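Local coordinates for protein biliverdin reductase (Synechocystis sp., PDB 5B3T) that probably reduces biliverdin with NADPH as a two-domain enzyme of the Gfo/Idh/MocA family, at residues 313-316 against 317-321. Numbering follows the deposited sequence.
Sequences YALE and VADLC
From Tyr313 to Leu320 the backbone runs through one uninterrupted α-helix, its i-to-i+4 bonds represented by Val317 N to Tyr313 O at 2.8 Å and, three residues further on, Leu320 N to Glu316 O at 2.9 Å. Side chains four residues apart are thereby brought together, and Tyr313 with Val317 illustrates the point. With CG anti to the backbone N (chi1 -175°), the phenol of Tyr313 turns one face to Val317. CG2 of Val317 lies 3.9 Å from the Tyr313 ring centroid, 22° off the ring normal, a CH-pi contact over the face. The methyl sits toward the rim, Val317 CG2 being 3.6 Å from Tyr313 CE2. Helix 309-325 belongs to the C-terminal α/β domain that follows the Rossmann domain in this family; here it packs on strand 199-210 and helix 183-189, Val317 touching Val199 and Leu186. The Tyr313 hydroxyl is hydrogen-bonded to Val199 N, tying the ring to the start of that strand. With an alanine in place of Tyr313, Val199 N is likely to lose this acceptor and the CG2 methyl of Val317 the ring face it rests on. Another side of the helix carries Leu315, whose CD1 lies 4.1 Å from Asp319 OD1, while OD2 of that aspartate accepts a hydrogen bond from Tyr111 N. Glu316 and Leu320 run side by side, Glu316 CG meeting Leu320 CD1 at 4.0 Å. Ala314, buried, rests against Tyr105, which binds NADP(+) in another structure of this protein.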
loop_
_atom_site.group_PDB
_atom_site.type_symbol
_atom_site.label_atom_id
_atom_site.label_comp_id
_atom_site.label_asym_id
_atom_site.label_seq_id
_atom_site.Cartn_x
_atom_site.Cartn_y
_atom_site.Cartn_z
ATOM N N TYR A 313 -5.269 -10.914 -3.289
ATOM C CA TYR A 313 -4.756 -11.935 -2.383
ATOM C C TYR A 313 -4.240 -11.316 -1.092
ATOM O O TYR A 313 -4.450 -11.871 -0.007
ATOM C CB TYR A 313 -3.655 -12.761 -3.043
ATOM C CG TYR A 313 -3.220 -13.888 -2.136
ATOM C CD1 TYR A 313 -4.135 -14.845 -1.722
ATOM C CD2 TYR A 313 -1.917 -13.976 -1.665
ATOM C CE1 TYR A 313 -3.766 -15.869 -0.882
ATOM C CE2 TYR A 313 -1.535 -15.005 -0.818
ATOM C CZ TYR A 313 -2.468 -15.947 -0.433
ATOM O OH TYR A 313 -2.108 -16.973 0.408
ATOM N N ALA A 314 -3.552 -10.175 -1.191
ATOM C CA ALA A 314 -3.136 -9.458 0.010
ATOM C C ALA A 314 -4.340 -9.124 0.880
ATOM O O ALA A 314 -4.268 -9.191 2.113
ATOM C CB ALA A 314 -2.377 -8.188 -0.375
ATOM N N LEU A 315 -5.462 -8.777 0.247
ATOM C CA LEU A 315 -6.698 -8.534 0.980
ATOM C C LEU A 315 -7.206 -9.813 1.636
ATOM O O LEU A 315 -7.675 -9.787 2.779
ATOM C CB LEU A 315 -7.740 -7.942 0.029
ATOM C CG LEU A 315 -9.109 -7.468 0.516
ATOM C CD1 LEU A 315 -9.015 -6.713 1.836
ATOM C CD2 LEU A 315 -9.742 -6.597 -0.565
ATOM N N GLU A 316 -7.110 -10.944 0.931
ATOM C CA GLU A 316 -7.507 -12.219 1.524
ATOM C C GLU A 316 -6.654 -12.547 2.742
ATOM O O GLU A 316 -7.174 -12.990 3.773
ATOM C CB GLU A 316 -7.413 -13.342 0.487
ATOM C CG GLU A 316 -7.671 -14.731 1.062
ATOM C CD GLU A 316 -7.557 -15.837 0.022
ATOM O OE1 GLU A 316 -7.776 -15.560 -1.175
ATOM O OE2 GLU A 316 -7.247 -16.985 0.406
ATOM N N VAL A 317 -5.340 -12.332 2.644
ATOM C CA VAL A 317 -4.452 -12.607 3.769
ATOM C C VAL A 317 -4.802 -11.719 4.958
ATOM O O VAL A 317 -4.760 -12.159 6.113
ATOM C CB VAL A 317 -2.982 -12.433 3.343
ATOM C CG1 VAL A 317 -2.061 -12.536 4.547
ATOM C CG2 VAL A 317 -2.612 -13.471 2.298
ATOM N N ALA A 318 -5.158 -10.459 4.694
ATOM C CA ALA A 318 -5.528 -9.552 5.777
ATOM C C ALA A 318 -6.824 -9.990 6.449
ATOM O O ALA A 318 -6.933 -9.953 7.680
ATOM C CB ALA A 318 -5.650 -8.122 5.249
ATOM N N ASP A 319 -7.821 -10.400 5.659
ATOM C CA ASP A 319 -9.047 -10.948 6.236
ATOM C C ASP A 319 -8.747 -12.159 7.108
ATOM O O ASP A 319 -9.292 -12.296 8.209
ATOM C CB ASP A 319 -10.035 -11.329 5.133
ATOM C CG ASP A 319 -10.599 -10.127 4.411
ATOM O OD1 ASP A 319 -10.462 -9.002 4.930
ATOM O OD2 ASP A 319 -11.205 -10.310 3.334
ATOM N N LEU A 320 -7.880 -13.051 6.626
ATOM C CA LEU A 320 -7.561 -14.260 7.376
ATOM C C LEU A 320 -6.885 -13.932 8.703
ATOM O O LEU A 320 -7.201 -14.536 9.735
ATOM C CB LEU A 320 -6.674 -15.176 6.531
ATOM C CG LEU A 320 -7.387 -15.835 5.351
ATOM C CD1 LEU A 320 -6.399 -16.524 4.424
ATOM C CD2 LEU A 320 -8.416 -16.820 5.871
ATOM N N CYS A 321 -5.952 -12.977 8.698
ATOM C CA CYS A 321 -5.246 -12.635 9.929
ATOM C C CYS A 321 -6.145 -11.877 10.896
ATOM O O CYS A 321 -6.031 -12.044 12.116
ATOM C CB CYS A 321 -3.991 -11.825 9.608
ATOM S SG CYS A 321 -2.716 -12.754 8.729
#